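Local coordinates for tryptophan synthase alpha chain (PDB 2EKC), which probably cleaves indoleglycerol phosphate to indole and glyceraldehyde 3-phosphate, as the alpha subunit of the enzyme that completes tryptophan synthesis, at residues F52-P57 against Y102-F107. Numbering follows the deposited sequence.
Sequences FPFSDP and YYNPIF
Phe-54 and Tyr-102 carry the aromatic part of this contact. Their rings lie nearly parallel, planes 21° apart, but strongly offset, with little of one ring above the other and centroids 4.9 Å apart. Tyr-102 CB instead lies over one face of the Phe-54 ring, toward the rim, as a CH-pi contact 3.9 Å from the centroid, while Phe-54 CD2 sits over the tyrosine ring, 3.4 Å from Tyr-102 CG. The extended Phe-54 side chain, CG anti to the backbone N (chi1 -175°), reaches across to the helix start, where Asn-104 ND2 meets the ring edge and Pro-105 CG lies 3.5 Å from Phe-54 CD1. On the opposite face of the Phe-54 ring sits the backbone N of Asp-56. Packing continues at both ends: Phe-52 CE2 touches Pro-105 CB at 3.7 Å, and backbone CA and C of Pro-57 press obliquely on the phenol end of Tyr-102, with CB beside them. No direct hydrogen bond joins the segments; one water bridges them, donating to Phe-52 O (2.8 Å) and accepting from Tyr-102 N (2.9 Å). The Tyr-102 hydroxyl is hydrogen-bonded to Ala-59 N and to Asp-60 OD2, one of two predicted proton acceptors, consistent with a second-shell role in positioning that carboxylate. At the catalytic C-terminal ends of TIM-barrel strands 47-51 and 97-100, loop 52-57 thus packs on the start of helix 103-109; helix 62-73 lies behind the loop, His-68 ND1 hydrogen-bonded to Phe-54 N.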
ATOM      1  N   PHE A  52      -6.186  -2.316   7.570  1.00 11.12           N
ATOM      2  CA  PHE A  52      -6.627  -2.242   8.971  1.00 11.48           C
ATOM      3  C   PHE A  52      -8.116  -1.871   8.919  1.00 12.85           C
ATOM      4  O   PHE A  52      -8.463  -0.721   8.658  1.00 12.28           O
ATOM      5  CB  PHE A  52      -5.788  -1.160   9.681  1.00  9.80           C
ATOM      6  CG  PHE A  52      -6.211  -0.849  11.101  1.00  9.75           C
ATOM      7  CD1 PHE A  52      -7.053  -1.694  11.816  1.00 11.96           C
ATOM      8  CD2 PHE A  52      -5.718   0.294  11.735  1.00 13.93           C
ATOM      9  CE1 PHE A  52      -7.399  -1.410  13.144  1.00 12.11           C
ATOM     10  CE2 PHE A  52      -6.054   0.591  13.061  1.00 13.02           C
ATOM     11  CZ  PHE A  52      -6.897  -0.263  13.767  1.00 15.92           C
ATOM     12  N   PRO A  53      -9.013  -2.847   9.155  1.00 12.86           N
ATOM     13  CA  PRO A  53     -10.466  -2.618   9.123  1.00 14.65           C
ATOM     14  C   PRO A  53     -10.924  -1.368   9.872  1.00 15.16           C
ATOM     15  O   PRO A  53     -10.566  -1.170  11.032  1.00 16.16           O
ATOM     16  CB  PRO A  53     -11.031  -3.896   9.734  1.00 14.27           C
ATOM     17  CG  PRO A  53     -10.009  -4.930   9.347  1.00 14.85           C
ATOM     18  CD  PRO A  53      -8.717  -4.210   9.628  1.00 12.27           C
ATOM     19  N   PHE A  54     -11.728  -0.540   9.206  1.00 14.68           N
ATOM     20  CA  PHE A  54     -12.228   0.699   9.797  1.00 12.68           C
ATOM     21  C   PHE A  54     -13.747   0.817   9.627  1.00 15.39           C
ATOM     22  O   PHE A  54     -14.309   0.383   8.618  1.00 15.88           O
ATOM     23  CB  PHE A  54     -11.517   1.899   9.154  1.00 12.29           C
ATOM     24  CG  PHE A  54     -11.880   3.225   9.766  1.00 14.21           C
ATOM     25  CD1 PHE A  54     -11.785   3.422  11.140  1.00 13.19           C
ATOM     26  CD2 PHE A  54     -12.306   4.283   8.966  1.00 14.61           C
ATOM     27  CE1 PHE A  54     -12.111   4.656  11.711  1.00 11.90           C
ATOM     28  CE2 PHE A  54     -12.631   5.523   9.526  1.00 14.31           C
ATOM     29  CZ  PHE A  54     -12.534   5.707  10.899  1.00 13.07           C
ATOM     30  N   SER A  55     -14.407   1.421  10.612  1.00 13.69           N
ATOM     31  CA  SER A  55     -15.866   1.563  10.596  1.00 15.80           C
ATOM     32  C   SER A  55     -16.444   2.559   9.589  1.00 16.21           C
ATOM     33  O   SER A  55     -17.648   2.525   9.315  1.00 16.32           O
ATOM     34  CB  SER A  55     -16.360   1.947  11.993  1.00 16.36           C
ATOM     35  OG  SER A  55     -15.909   3.247  12.328  1.00 18.77           O
ATOM     36  N   ASP A  56     -15.614   3.444   9.042  1.00 16.62           N
ATOM     37  CA  ASP A  56     -16.109   4.433   8.087  1.00 15.56           C
ATOM     38  C   ASP A  56     -15.093   4.713   6.981  1.00 16.54           C
ATOM     39  O   ASP A  56     -14.588   5.837   6.849  1.00 13.25           O
ATOM     40  CB  ASP A  56     -16.463   5.730   8.826  1.00 16.90           C
ATOM     41  CG  ASP A  56     -17.291   6.677   7.977  1.00 18.25           C
ATOM     42  OD1 ASP A  56     -18.080   6.182   7.141  1.00 15.65           O
ATOM     43  OD2 ASP A  56     -17.168   7.907   8.159  1.00 17.53           O
ATOM     44  N   PRO A  57     -14.802   3.689   6.156  1.00 15.02           N
ATOM     45  CA  PRO A  57     -13.857   3.715   5.035  1.00 15.63           C
ATOM     46  C   PRO A  57     -14.319   4.507   3.817  1.00 15.23           C
ATOM     47  O   PRO A  57     -14.436   3.955   2.721  1.00 15.31           O
ATOM     48  CB  PRO A  57     -13.686   2.238   4.718  1.00 14.26           C
ATOM     49  CG  PRO A  57     -15.077   1.723   4.926  1.00 14.51           C
ATOM     50  CD  PRO A  57     -15.465   2.372   6.239  1.00 14.41           C
ATOM     51  N   TYR A 102      -6.764   4.435   8.495  1.00 11.77           N
ATOM     52  CA  TYR A 102      -7.396   5.739   8.439  1.00 11.74           C
ATOM     53  C   TYR A 102      -6.800   6.489   9.621  1.00 12.40           C
ATOM     54  O   TYR A 102      -6.193   5.872  10.505  1.00 11.33           O
ATOM     55  CB  TYR A 102      -8.914   5.608   8.557  1.00 12.37           C
ATOM     56  CG  TYR A 102      -9.560   5.268   7.229  1.00 13.08           C
ATOM     57  CD1 TYR A 102      -9.398   4.007   6.650  1.00 13.25           C
ATOM     58  CD2 TYR A 102     -10.298   6.223   6.530  1.00 14.03           C
ATOM     59  CE1 TYR A 102      -9.956   3.706   5.403  1.00 13.57           C
ATOM     60  CE2 TYR A 102     -10.859   5.937   5.286  1.00 14.05           C
ATOM     61  CZ  TYR A 102     -10.687   4.680   4.728  1.00 13.70           C
ATOM     62  OH  TYR A 102     -11.259   4.394   3.509  1.00 12.79           O
ATOM     63  N   TYR A 103      -6.955   7.807   9.649  1.00 13.44           N
ATOM     64  CA  TYR A 103      -6.355   8.590  10.724  1.00 13.78           C
ATOM     65  C   TYR A 103      -6.956   8.430  12.118  1.00 13.61           C
ATOM     66  O   TYR A 103      -6.220   8.296  13.092  1.00 14.21           O
ATOM     67  CB  TYR A 103      -6.348  10.080  10.373  1.00 15.13           C
ATOM     68  CG  TYR A 103      -5.725  10.909  11.478  1.00 17.30           C
ATOM     69  CD1 TYR A 103      -4.346  10.908  11.683  1.00 17.96           C
ATOM     70  CD2 TYR A 103      -6.522  11.636  12.363  1.00 19.25           C
ATOM     71  CE1 TYR A 103      -3.776  11.606  12.748  1.00 21.15           C
ATOM     72  CE2 TYR A 103      -5.963  12.336  13.429  1.00 22.31           C
ATOM     73  CZ  TYR A 103      -4.593  12.315  13.616  1.00 21.32           C
ATOM     74  OH  TYR A 103      -4.048  12.996  14.679  1.00 26.12           O
ATOM     75  N   ASN A 104      -8.280   8.462  12.210  1.00 14.95           N
ATOM     76  CA  ASN A 104      -8.968   8.357  13.495  1.00 17.80           C
ATOM     77  C   ASN A 104      -8.435   7.281  14.441  1.00 17.88           C
ATOM     78  O   ASN A 104      -8.181   7.558  15.614  1.00 17.19           O
ATOM     79  CB  ASN A 104     -10.470   8.157  13.268  1.00 21.93           C
ATOM     80  CG  ASN A 104     -11.236   7.964  14.562  1.00 25.54           C
ATOM     81  OD1 ASN A 104     -11.134   8.770  15.485  1.00 27.38           O
ATOM     82  ND2 ASN A 104     -12.014   6.891  14.630  1.00 29.90           N
ATOM     83  N   PRO A 105      -8.268   6.038  13.954  1.00 17.35           N
ATOM     84  CA  PRO A 105      -7.758   4.972  14.825  1.00 16.04           C
ATOM     85  C   PRO A 105      -6.400   5.304  15.452  1.00 16.53           C
ATOM     86  O   PRO A 105      -6.120   4.921  16.594  1.00 15.17           O
ATOM     87  CB  PRO A 105      -7.686   3.768  13.887  1.00 16.78           C
ATOM     88  CG  PRO A 105      -8.835   4.020  12.947  1.00 17.35           C
ATOM     89  CD  PRO A 105      -8.674   5.495  12.645  1.00 15.38           C
ATOM     90  N   ILE A 106      -5.555   6.007  14.706  1.00 14.74           N
ATOM     91  CA  ILE A 106      -4.240   6.373  15.218  1.00 15.49           C
ATOM     92  C   ILE A 106      -4.415   7.304  16.416  1.00 18.04           C
ATOM     93  O   ILE A 106      -3.775   7.129  17.460  1.00 17.30           O
ATOM     94  CB  ILE A 106      -3.396   7.102  14.148  1.00 15.29           C
ATOM     95  CG1 ILE A 106      -3.228   6.213  12.912  1.00 14.27           C
ATOM     96  CG2 ILE A 106      -2.028   7.470  14.726  1.00 14.22           C
ATOM     97  CD1 ILE A 106      -2.449   6.879  11.784  1.00 14.36           C
ATOM     98  N   PHE A 107      -5.291   8.290  16.254  1.00 18.52           N
ATOM     99  CA  PHE A 107      -5.563   9.255  17.310  1.00 22.12           C
ATOM    100  C   PHE A 107      -6.233   8.600  18.513  1.00 22.88           C
ATOM    101  O   PHE A 107      -5.891   8.893  19.658  1.00 23.53           O
ATOM    102  CB  PHE A 107      -6.460  10.377  16.790  1.00 22.53           C
ATOM    103  CG  PHE A 107      -6.793  11.404  17.830  1.00 26.18           C
ATOM    104  CD1 PHE A 107      -5.815  12.283  18.291  1.00 27.97           C
ATOM    105  CD2 PHE A 107      -8.073  11.474  18.372  1.00 25.24           C
ATOM    106  CE1 PHE A 107      -6.109  13.222  19.282  1.00 29.23           C
ATOM    107  CE2 PHE A 107      -8.377  12.406  19.361  1.00 28.40           C
ATOM    108  CZ  PHE A 107      -7.393  13.282  19.817  1.00 29.22           C
TER
HETATM  109  O   HOH W   1      -7.887   1.920   9.425  1.00 10.87           O